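Long-range contacts in StiE protein (Stigmatella aurantiaca, PDB 6ECX), which binds S-adenosylmethionine and, as the O-methyltransferase domain of a multidomain polyketide synthase, uses it to methylate an oxygen of the polyketide: residues S51-V56 / P245-Q250; Q44-G49 / V238-H243; D116-S121 / D151-M156; M93-G98 / E164-I169. One frame throughout, in Å; residues are numbered along the deposited sequence.

How the contacts relate
Contacts 3 and 4 belong to the sheet and its cofactor site, whereas contacts 1 and 2 lie on the helical side of the domain, away from that site. Contact 4 is wholly buried and apolar, with the S-adenosylmethionine laid against it. Contact 3 is partly buried and mixes aromatic packing with a hydroxyl bond; strands 114-119 and 91-94 are neighbours, so the two contacts touch. Contact 2 is a surface contact bridged by water, and contact 1, partly buried, turns on a helix cap and stacked polar planes. Trp52 beside Cys241 and Leu242 ties contact 1 to contact 2, about 25 Å or more from the other two, centre to centre.

Contact 1: S51-V56 / P245-Q250; sequences SWIRTV and PDYAAQ
Gln250 carries this contact by turning its terminal amide between Ser51 and Arg54. Ser51 OG donates to Gln250 OE1 at 2.6 Å, a short bond that meets the oxygen in the plane of its carbonyl, with a C=O...donor angle of 145°. The same hydroxyl accepts from Arg54 N at 3.0 Å, so one small group both caps its own helix and donates its own hydrogen bond to Gln250 of the other helix. OG is placed there by a first torsion that leaves it anti to the backbone N (chi1 167°). Gln250 OE1 is gripped a second time by Asn244 ND2, from just ahead of the segment, which agrees with the oxygen being at this end of the amide. The flat of the amide lies against Arg54: guanidinium and amide are stacked with their planes only 10° apart, the two chains crossing at about a right angle. Gln250 NE2 sits over one face of the guanidinium, toward its rim, 3.3 Å from Arg54 NH1; both are donors, so this is stacking and not a bond. Below the polar pair, Ile53 runs past Gln250 in the opposite direction, its CG2 touching Gln250 OE1 at 3.4 Å. Its other branch turns to Tyr247, where Ile53 CD1 approaches Tyr247 CE1 at 4.0 Å, obliquely to the ring, and Phe268 of helix 263-280 also packs on Ile53. The arrangement is that of a serine N-cap, here shared: the start of helix 52-57 is capped by Ser51 and pinned through it to the first turn of helix 247-255.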
# COMPACT_ATOMS: atom_id res chain seq x y z
N SER A 51 13.04 5.52 16.77
CA SER A 51 12.04 4.62 17.33
C SER A 51 10.74 4.89 16.58
O SER A 51 10.07 5.90 16.82
CB SER A 51 11.87 4.84 18.82
OG SER A 51 10.71 4.18 19.27
N TRP A 52 10.40 3.99 15.66
CA TRP A 52 9.11 4.08 14.98
C TRP A 52 7.96 4.06 15.99
O TRP A 52 6.97 4.79 15.83
CB TRP A 52 8.98 2.94 13.97
CG TRP A 52 7.70 2.95 13.23
CD1 TRP A 52 7.40 3.69 12.13
CD2 TRP A 52 6.54 2.17 13.54
NE1 TRP A 52 6.11 3.42 11.73
CE2 TRP A 52 5.56 2.50 12.58
CE3 TRP A 52 6.22 1.24 14.54
CZ2 TRP A 52 4.29 1.92 12.58
CZ3 TRP A 52 4.96 0.67 14.54
CH2 TRP A 52 4.01 1.01 13.56
N ILE A 53 8.09 3.26 17.04
CA ILE A 53 7.00 3.13 18.00
C ILE A 53 6.79 4.43 18.76
O ILE A 53 5.65 4.87 18.95
CB ILE A 53 7.25 1.92 18.93
CG1 ILE A 53 5.96 1.49 19.62
CG2 ILE A 53 8.35 2.18 19.96
CD1 ILE A 53 5.01 0.80 18.66
N ARG A 54 7.87 5.11 19.16
CA ARG A 54 7.72 6.37 19.89
C ARG A 54 7.22 7.47 18.96
O ARG A 54 6.39 8.30 19.36
CB ARG A 54 9.04 6.77 20.56
CG ARG A 54 9.49 5.84 21.66
CD ARG A 54 10.78 6.30 22.34
NE ARG A 54 10.89 5.72 23.68
CZ ARG A 54 11.98 5.75 24.45
NH1 ARG A 54 13.10 6.31 24.02
NH2 ARG A 54 11.94 5.19 25.65
N THR A 55 7.71 7.49 17.72
CA THR A 55 7.30 8.54 16.79
C THR A 55 5.80 8.46 16.49
O THR A 55 5.12 9.49 16.43
CB THR A 55 8.10 8.43 15.49
OG1 THR A 55 9.48 8.73 15.76
CG2 THR A 55 7.57 9.39 14.45
N VAL A 56 5.27 7.25 16.32
CA VAL A 56 3.88 7.09 15.93
C VAL A 56 2.91 7.44 17.05
O VAL A 56 1.76 7.80 16.78
CB VAL A 56 3.67 5.65 15.40
CG1 VAL A 56 2.21 5.35 15.13
CG2 VAL A 56 4.47 5.45 14.14
N PRO A 245 16.14 -1.98 18.99
CA PRO A 245 16.78 -2.92 19.93
C PRO A 245 16.22 -2.85 21.35
O PRO A 245 16.49 -3.77 22.13
CB PRO A 245 18.26 -2.51 19.91
CG PRO A 245 18.42 -1.64 18.72
CD PRO A 245 17.10 -0.98 18.48
N ASP A 246 15.48 -1.80 21.71
CA ASP A 246 14.89 -1.66 23.04
C ASP A 246 13.37 -1.65 22.97
O ASP A 246 12.71 -1.07 23.84
CB ASP A 246 15.41 -0.39 23.72
CG ASP A 246 15.37 -0.48 25.24
OD1 ASP A 246 16.08 -1.33 25.81
OD2 ASP A 246 14.62 0.31 25.86
N TYR A 247 12.81 -2.30 21.94
CA TYR A 247 11.37 -2.25 21.69
C TYR A 247 10.56 -2.73 22.88
O TYR A 247 9.45 -2.23 23.11
CB TYR A 247 11.01 -3.08 20.46
CG TYR A 247 9.52 -3.18 20.20
CD1 TYR A 247 8.87 -2.24 19.40
CD2 TYR A 247 8.76 -4.20 20.76
CE1 TYR A 247 7.51 -2.32 19.16
CE2 TYR A 247 7.40 -4.29 20.53
CZ TYR A 247 6.77 -3.35 19.73
OH TYR A 247 5.42 -3.44 19.51
N ALA A 248 11.06 -3.72 23.62
CA ALA A 248 10.32 -4.26 24.75
C ALA A 248 10.08 -3.19 25.81
O ALA A 248 8.94 -2.88 26.16
CB ALA A 248 11.06 -5.46 25.33
N ALA A 249 11.16 -2.62 26.35
CA ALA A 249 11.01 -1.58 27.36
C ALA A 249 10.44 -0.29 26.79
O ALA A 249 9.89 0.52 27.54
CB ALA A 249 12.35 -1.30 28.05
N GLN A 250 10.56 -0.06 25.48
CA GLN A 250 9.90 1.11 24.90
C GLN A 250 8.39 0.92 24.84
O GLN A 250 7.63 1.84 25.18
CB GLN A 250 10.46 1.43 23.51
CG GLN A 250 11.86 2.02 23.54
CD GLN A 250 12.20 2.82 22.31
OE1 GLN A 250 11.43 2.86 21.35
NE2 GLN A 250 13.37 3.46 22.33

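Contact 2: Q44-G49 / V238-H243; sequences QEIVPG and VANCLH
Ile46 and Asn240 bring the backbones closest, CA to CA 5.1 Å, where the loop 44-49, extended from Glu45 to Pro48, passes the last turns of helix 235-242. Ile46 does most of the touching. Its CG1 is anti to the carbonyl carbon (chi1 -70°), and from there CD1 reaches over the centre of the His243 ring, 3.6 Å from the centroid and 7° off the ring normal, a CH-pi contact. Tyr275 OH, hydrogen-bonded to His243 ND1, holds the ring. CG1 also rests on Asn240 OD1 at 3.5 Å, the two side chains crossing at about a right angle. Helices 235-242, 247-255 and 263-280 form an insertion between strands 226-233 and 283-292 of the class I methyltransferase fold, and this loop lies along its first helix. Both ends of the Asn240 amide are held from outside the segments, OD1 by Arg279 NH2 and ND2 by Phe43 O. Asn240 ND2 donates as well to a water at 2.9 Å, which donates to Gln44 O and, weakly, to Glu45 OE1. A second water donates to Asn240 O at 2.7 Å and accepts from Val47 N, linking the carbonyl near the end of the helix to the loop backbone.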
# COMPACT_ATOMS: atom_id res chain seq x y z
N GLN A 44 16.79 3.46 4.24
CA GLN A 44 17.88 2.86 3.47
C GLN A 44 18.86 2.15 4.40
O GLN A 44 19.42 1.10 4.05
CB GLN A 44 18.60 3.93 2.63
CG GLN A 44 17.71 4.68 1.65
CD GLN A 44 17.14 5.97 2.23
OE1 GLN A 44 17.05 6.12 3.45
NE2 GLN A 44 16.76 6.90 1.36
N GLU A 45 19.07 2.70 5.60
CA GLU A 45 19.88 2.06 6.63
C GLU A 45 19.19 2.24 7.98
O GLU A 45 18.35 3.13 8.16
CB GLU A 45 21.30 2.64 6.69
CG GLU A 45 22.18 2.34 5.48
CD GLU A 45 22.44 0.85 5.30
OE1 GLU A 45 22.38 0.11 6.31
OE2 GLU A 45 22.69 0.43 4.15
N ILE A 46 19.54 1.37 8.93
CA ILE A 46 19.16 1.59 10.32
C ILE A 46 19.75 2.91 10.79
O ILE A 46 20.93 3.19 10.58
CB ILE A 46 19.64 0.41 11.19
CG1 ILE A 46 18.85 -0.86 10.87
CG2 ILE A 46 19.58 0.78 12.69
CD1 ILE A 46 19.50 -2.12 11.39
N VAL A 47 18.92 3.74 11.40
CA VAL A 47 19.42 4.98 11.98
C VAL A 47 19.37 4.82 13.50
O VAL A 47 18.28 4.72 14.09
CB VAL A 47 18.65 6.21 11.49
CG1 VAL A 47 18.96 6.47 10.02
CG2 VAL A 47 17.18 6.02 11.65
N PRO A 48 20.52 4.75 14.18
CA PRO A 48 20.51 4.43 15.61
C PRO A 48 19.70 5.44 16.39
O PRO A 48 19.72 6.64 16.11
CB PRO A 48 22.00 4.48 15.99
CG PRO A 48 22.71 4.21 14.70
CD PRO A 48 21.88 4.86 13.64
N GLY A 49 18.94 4.93 17.36
CA GLY A 49 18.11 5.78 18.19
C GLY A 49 16.76 6.15 17.62
O GLY A 49 15.93 6.68 18.36
N VAL A 238 11.91 -1.54 4.94
CA VAL A 238 10.77 -1.46 5.84
C VAL A 238 11.16 -2.02 7.21
O VAL A 238 10.86 -1.43 8.25
CB VAL A 238 9.58 -2.20 5.21
CG1 VAL A 238 8.57 -2.60 6.26
CG2 VAL A 238 8.92 -1.29 4.17
N ALA A 239 11.87 -3.15 7.21
CA ALA A 239 12.35 -3.72 8.48
C ALA A 239 13.34 -2.77 9.16
O ALA A 239 13.36 -2.69 10.40
CB ALA A 239 12.99 -5.09 8.23
N ASN A 240 14.16 -2.06 8.38
CA ASN A 240 15.03 -1.04 8.97
C ASN A 240 14.21 0.04 9.68
O ASN A 240 14.66 0.60 10.68
CB ASN A 240 15.90 -0.39 7.90
CG ASN A 240 17.02 -1.28 7.42
OD1 ASN A 240 17.36 -2.29 8.04
ND2 ASN A 240 17.62 -0.89 6.29
N CYS A 241 13.03 0.36 9.15
CA CYS A 241 12.20 1.38 9.79
C CYS A 241 11.70 0.90 11.15
O CYS A 241 11.64 1.68 12.11
CB CYS A 241 11.03 1.75 8.88
SG CYS A 241 9.91 3.01 9.57
N LEU A 242 11.36 -0.39 11.26
CA LEU A 242 10.83 -0.97 12.48
C LEU A 242 11.91 -1.40 13.46
O LEU A 242 11.58 -1.82 14.57
CB LEU A 242 9.93 -2.16 12.14
CG LEU A 242 8.78 -1.82 11.20
CD1 LEU A 242 7.95 -3.05 10.89
CD2 LEU A 242 7.92 -0.74 11.84
N HIS A 243 13.18 -1.31 13.07
CA HIS A 243 14.27 -1.76 13.93
C HIS A 243 14.31 -0.98 15.24
O HIS A 243 14.34 0.25 15.25
CB HIS A 243 15.60 -1.62 13.18
CG HIS A 243 16.75 -2.28 13.86
ND1 HIS A 243 16.93 -3.65 13.84
CD2 HIS A 243 17.77 -1.78 14.60
CE1 HIS A 243 18.02 -3.96 14.53
NE2 HIS A 243 18.54 -2.84 15.00
O HOH W 1 20.31 -1.50 5.27
O HOH W 2 16.07 2.39 12.20

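Contact 3: D116-S121 / D151-M156; sequences DGYTIS and DDFPGM. With SAM (S-adenosylmethionine), chain B; GOL (glycerol), chain E.
Tyr118 meets the loop 151-156 with the outer part of its ring and its hydroxyl. Its CB, pointing toward that loop, only aims the ring, with CG anti to the carbonyl carbon (chi1 -83°), and the ring enters between Asp151, Phe153 and Pro154. On one flank Tyr118 CD2 lies 3.8 Å from Phe153 CD1, the two ring planes meeting obliquely at 54°. One atom further, Tyr118 CE2 points its edge at Asp151 O, 3.4 Å away and in the ring plane. On the other flank Tyr118 CE1 touches Pro154 CD at 3.7 Å, the two side chains tip to tip. At the end, Tyr118 OH donates to Asp152 O; the modelled 2.4 Å is very short and doubtful. Arg146 NE bonds to the same hydroxyl. Just beyond, Thr119 and Ile120 turn to the cofactor, Ile120 CG2 lying 3.4 Å from S-adenosylmethionine N1, while Asp116 OD2, two residues earlier in the strand, is shared by Tyr157 OH and a glycerol probably left from crystallisation. Strand 114-119 runs between strands 91-94 and 141-145, with Met93 packed on Tyr118; behind the loop, helix 172-181 presses Ile179 against Phe153 and offers Asn178 to Asp151 O.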
# COMPACT_ATOMS: atom_id res chain seq x y z
N ASP A 116 -10.87 9.43 -7.65
CA ASP A 116 -11.91 8.91 -6.77
C ASP A 116 -11.29 8.01 -5.72
O ASP A 116 -10.32 7.29 -6.00
CB ASP A 116 -12.97 8.14 -7.56
CG ASP A 116 -13.72 9.03 -8.55
OD1 ASP A 116 -14.00 10.18 -8.17
OD2 ASP A 116 -14.00 8.61 -9.70
N GLY A 117 -11.84 8.02 -4.52
CA GLY A 117 -11.39 7.13 -3.47
C GLY A 117 -12.54 6.36 -2.86
O GLY A 117 -13.64 6.90 -2.70
N TYR A 118 -12.29 5.09 -2.54
CA TYR A 118 -13.21 4.26 -1.76
C TYR A 118 -12.56 3.91 -0.43
O TYR A 118 -11.37 3.56 -0.39
CB TYR A 118 -13.56 2.94 -2.46
CG TYR A 118 -14.66 2.93 -3.50
CD1 TYR A 118 -15.22 4.11 -3.97
CD2 TYR A 118 -15.14 1.72 -4.03
CE1 TYR A 118 -16.21 4.09 -4.92
CE2 TYR A 118 -16.14 1.70 -4.98
CZ TYR A 118 -16.68 2.90 -5.41
OH TYR A 118 -17.68 2.91 -6.36
N THR A 119 -13.33 3.99 0.64
CA THR A 119 -12.94 3.41 1.92
C THR A 119 -14.19 2.85 2.58
O THR A 119 -15.29 3.38 2.40
CB THR A 119 -12.26 4.43 2.84
OG1 THR A 119 -11.96 3.83 4.11
CG2 THR A 119 -13.17 5.63 3.06
N ILE A 120 -14.03 1.76 3.34
CA ILE A 120 -15.18 1.20 4.04
C ILE A 120 -15.41 1.87 5.38
O ILE A 120 -16.48 1.67 5.99
CB ILE A 120 -15.05 -0.32 4.26
CG1 ILE A 120 -13.78 -0.65 5.04
CG2 ILE A 120 -15.11 -1.06 2.93
CD1 ILE A 120 -13.59 -2.13 5.27
N SER A 121 -14.46 2.66 5.87
CA SER A 121 -14.62 3.36 7.14
C SER A 121 -15.41 4.65 6.93
O SER A 121 -14.97 5.54 6.19
CB SER A 121 -13.25 3.66 7.74
OG SER A 121 -13.38 4.56 8.83
N ASP A 151 -18.74 -3.03 -4.53
CA ASP A 151 -19.27 -1.85 -5.20
C ASP A 151 -18.40 -1.52 -6.41
O ASP A 151 -17.19 -1.28 -6.25
CB ASP A 151 -19.31 -0.65 -4.27
CG ASP A 151 -20.29 -0.82 -3.13
OD1 ASP A 151 -21.47 -1.17 -3.39
OD2 ASP A 151 -19.88 -0.63 -1.96
N ASP A 152 -19.01 -1.47 -7.59
CA ASP A 152 -18.27 -1.07 -8.78
C ASP A 152 -17.62 0.29 -8.58
O ASP A 152 -18.21 1.20 -7.99
CB ASP A 152 -19.19 -1.02 -9.99
CG ASP A 152 -19.37 -2.38 -10.63
OD1 ASP A 152 -18.83 -3.37 -10.08
OD2 ASP A 152 -20.03 -2.46 -11.69
N PHE A 153 -16.37 0.41 -9.03
CA PHE A 153 -15.74 1.71 -9.08
C PHE A 153 -16.56 2.63 -9.99
O PHE A 153 -17.24 2.16 -10.91
CB PHE A 153 -14.30 1.57 -9.59
CG PHE A 153 -13.44 0.72 -8.71
CD1 PHE A 153 -13.46 0.88 -7.32
CD2 PHE A 153 -12.61 -0.27 -9.26
CE1 PHE A 153 -12.66 0.08 -6.50
CE2 PHE A 153 -11.82 -1.06 -8.44
CZ PHE A 153 -11.84 -0.88 -7.06
N PRO A 154 -16.57 3.94 -9.72
CA PRO A 154 -17.53 4.85 -10.37
C PRO A 154 -16.98 5.55 -11.60
O PRO A 154 -17.08 6.78 -11.73
CB PRO A 154 -17.86 5.84 -9.25
CG PRO A 154 -16.58 5.95 -8.49
CD PRO A 154 -15.89 4.60 -8.58
N GLY A 155 -16.37 4.80 -12.50
CA GLY A 155 -15.80 5.39 -13.69
C GLY A 155 -14.80 4.45 -14.35
O GLY A 155 -14.67 3.28 -13.97
N MET A 156 -14.09 5.01 -15.32
CA MET A 156 -13.08 4.29 -16.08
C MET A 156 -11.75 5.00 -15.88
O MET A 156 -11.64 6.20 -16.16
CB MET A 156 -13.48 4.23 -17.56
CG MET A 156 -12.56 3.41 -18.44
SD MET A 156 -12.49 1.67 -17.95
CE MET A 156 -14.16 1.15 -18.30
N SAM B . -3.86 3.50 1.22
CA SAM B . -3.93 4.32 2.42
C SAM B . -2.54 4.78 2.84
O SAM B . -1.56 4.24 2.34
OXT SAM B . -2.36 5.67 3.68
CB SAM B . -4.60 3.55 3.54
CG SAM B . -4.02 2.16 3.79
SD SAM B . -4.76 1.43 5.28
CE SAM B . -3.40 0.40 5.87
C5' SAM B . -5.99 0.29 4.59
C4' SAM B . -7.19 1.01 3.96
O4' SAM B . -7.99 0.15 3.18
C3' SAM B . -8.15 1.66 4.96
O3' SAM B . -8.41 2.96 4.45
C2' SAM B . -9.42 0.83 4.87
O2' SAM B . -10.61 1.56 5.10
C1' SAM B . -9.36 0.39 3.41
N9 SAM B . -10.15 -0.81 3.07
C8 SAM B . -10.03 -2.05 3.64
N7 SAM B . -10.90 -2.89 3.02
C5 SAM B . -11.57 -2.21 2.07
C6 SAM B . -12.55 -2.58 1.16
N6 SAM B . -13.01 -3.83 1.12
N1 SAM B . -13.05 -1.64 0.27
C2 SAM B . -12.58 -0.35 0.28
N3 SAM B . -11.61 0.00 1.19
C4 SAM B . -11.11 -0.90 2.08
C1 GOL E . -13.59 8.35 -14.72
O1 GOL E . -14.54 8.16 -15.72
C2 GOL E . -13.91 9.67 -13.98
O2 GOL E . -15.22 9.69 -13.50
C3 GOL E . -12.84 9.76 -12.83
O3 GOL E . -13.45 10.35 -11.72

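Contact 4: M93-G98 / E164-I169; sequences MDFGCG and EVAGLI. With SAM (S-adenosylmethionine), chain B.
Val165 is the bump of this contact, and the hollow that takes it is made by Phe95 and Gly96. One methyl, Val165 CG1, lies against the side of the phenyl ring, 3.5 Å from Phe95 CD1, in an oblique approach; the two side chains slide past each other in opposite directions. The other methyl, Val165 CG2, fits against Gly96, its nearest atom being Gly96 O at 3.5 Å. The glycine presents bare backbone: both methyls lie against its CA, and a CB here would run into Val165 CG1. Further along the ring, Phe95 CE1 turns its edge to Ala166 N at 3.8 Å, while Ala166 CB and Ile169 CD1 touch more loosely. Phe95 CG stands between the backbone N and the carbonyl carbon (chi1 62°); the ring beyond it lies away from the cofactor, enclosed by Leu175 and Ile179 of helix 172-181 and Leu189 of strand 187-196. The turn is shaped from within by Asp94, whose OD1 accepts from Gly96 N at 3.0 Å, an Asx turn. In the same turn Gly96 O accepts from the amino N of S-adenosylmethionine at 2.9 Å. Val165 CG1 underlies the ribose at O4', 3.7 Å away. Ile169 covers one face of the adenine, its CD1 3.6 Å from C6, and Ile120 lies on the opposite face. This is the glycine-rich motif that follows the first strand, here 91-94, in class I methyltransferases, met by the loop after strand 157-163 to complete the S-adenosylmethionine pocket.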
# COMPACT_ATOMS: atom_id res chain seq x y z
N MET A 93 -8.03 5.97 -9.48
CA MET A 93 -8.88 5.31 -8.48
C MET A 93 -8.00 4.81 -7.34
O MET A 93 -7.05 4.06 -7.58
CB MET A 93 -9.64 4.13 -9.09
CG MET A 93 -10.56 3.39 -8.13
SD MET A 93 -12.02 4.40 -7.75
CE MET A 93 -12.14 4.10 -5.97
N ASP A 94 -8.34 5.18 -6.09
CA ASP A 94 -7.67 4.66 -4.89
C ASP A 94 -8.64 3.75 -4.17
O ASP A 94 -9.60 4.23 -3.55
CB ASP A 94 -7.22 5.80 -3.97
CG ASP A 94 -6.44 5.32 -2.75
OD1 ASP A 94 -6.56 4.14 -2.34
OD2 ASP A 94 -5.68 6.14 -2.18
N PHE A 95 -8.42 2.43 -4.24
CA PHE A 95 -9.48 1.56 -3.74
C PHE A 95 -9.39 1.27 -2.24
O PHE A 95 -10.18 0.47 -1.73
CB PHE A 95 -9.57 0.26 -4.56
CG PHE A 95 -8.35 -0.62 -4.52
CD1 PHE A 95 -8.17 -1.54 -3.51
CD2 PHE A 95 -7.43 -0.59 -5.56
CE1 PHE A 95 -7.08 -2.40 -3.50
CE2 PHE A 95 -6.34 -1.46 -5.57
CZ PHE A 95 -6.16 -2.35 -4.54
N GLY A 96 -8.50 1.94 -1.52
CA GLY A 96 -8.52 1.91 -0.07
C GLY A 96 -7.85 3.16 0.46
O GLY A 96 -6.71 3.11 0.91
N CYS A 97 -8.55 4.30 0.40
CA CYS A 97 -7.89 5.60 0.36
C CYS A 97 -7.53 6.17 1.73
O CYS A 97 -6.97 7.27 1.77
CB CYS A 97 -8.76 6.59 -0.42
SG CYS A 97 -10.40 6.92 0.29
N GLY A 98 -7.78 5.46 2.82
CA GLY A 98 -7.31 5.92 4.12
C GLY A 98 -7.80 7.32 4.46
O GLY A 98 -9.00 7.61 4.44
N GLU A 164 -1.34 -1.21 0.62
CA GLU A 164 -1.72 -1.99 1.80
C GLU A 164 -3.24 -2.09 1.94
O GLU A 164 -3.81 -1.83 3.01
CB GLU A 164 -1.09 -1.39 3.06
CG GLU A 164 0.43 -1.41 3.09
CD GLU A 164 0.99 -0.88 4.41
OE1 GLU A 164 2.18 -0.52 4.45
OE2 GLU A 164 0.23 -0.84 5.41
N VAL A 165 -3.90 -2.47 0.85
CA VAL A 165 -5.35 -2.57 0.83
C VAL A 165 -5.79 -3.96 0.40
O VAL A 165 -6.57 -4.62 1.10
CB VAL A 165 -5.97 -1.51 -0.11
CG1 VAL A 165 -7.49 -1.59 -0.04
CG2 VAL A 165 -5.48 -0.11 0.24
N ALA A 166 -5.31 -4.41 -0.76
CA ALA A 166 -5.76 -5.69 -1.31
C ALA A 166 -5.58 -6.82 -0.31
O ALA A 166 -6.40 -7.74 -0.24
CB ALA A 166 -5.02 -6.00 -2.62
N GLY A 167 -4.52 -6.76 0.50
CA GLY A 167 -4.29 -7.79 1.50
C GLY A 167 -5.37 -7.89 2.56
O GLY A 167 -5.47 -8.92 3.24
N LEU A 168 -6.19 -6.85 2.71
CA LEU A 168 -7.25 -6.77 3.70
C LEU A 168 -8.60 -7.23 3.19
O LEU A 168 -9.55 -7.30 3.97
CB LEU A 168 -7.40 -5.32 4.19
CG LEU A 168 -6.49 -4.77 5.28
CD1 LEU A 168 -6.46 -3.25 5.23
CD2 LEU A 168 -6.98 -5.23 6.63
N ILE A 169 -8.71 -7.52 1.89
CA ILE A 169 -9.99 -7.73 1.23
C ILE A 169 -10.12 -9.23 0.95
O ILE A 169 -9.36 -9.78 0.14
CB ILE A 169 -10.10 -6.90 -0.06
CG1 ILE A 169 -10.12 -5.41 0.31
CG2 ILE A 169 -11.35 -7.28 -0.84
CD1 ILE A 169 -10.21 -4.44 -0.87
N SAM B . -3.86 3.50 1.22
CA SAM B . -3.93 4.32 2.42
C SAM B . -2.54 4.78 2.84
O SAM B . -1.56 4.24 2.34
OXT SAM B . -2.36 5.67 3.68
CB SAM B . -4.60 3.55 3.54
CG SAM B . -4.02 2.16 3.79
SD SAM B . -4.76 1.43 5.28
CE SAM B . -3.40 0.40 5.87
C5' SAM B . -5.99 0.29 4.59
C4' SAM B . -7.19 1.01 3.96
O4' SAM B . -7.99 0.15 3.18
C3' SAM B . -8.15 1.66 4.96
O3' SAM B . -8.41 2.96 4.45
C2' SAM B . -9.42 0.83 4.87
O2' SAM B . -10.61 1.56 5.10
C1' SAM B . -9.36 0.39 3.41
N9 SAM B . -10.15 -0.81 3.07
C8 SAM B . -10.03 -2.05 3.64
N7 SAM B . -10.90 -2.89 3.02
C5 SAM B . -11.57 -2.21 2.07
C6 SAM B . -12.55 -2.58 1.16
N6 SAM B . -13.01 -3.83 1.12
N1 SAM B . -13.05 -1.64 0.27
C2 SAM B . -12.58 -0.35 0.28
N3 SAM B . -11.61 0.00 1.19
C4 SAM B . -11.11 -0.90 2.08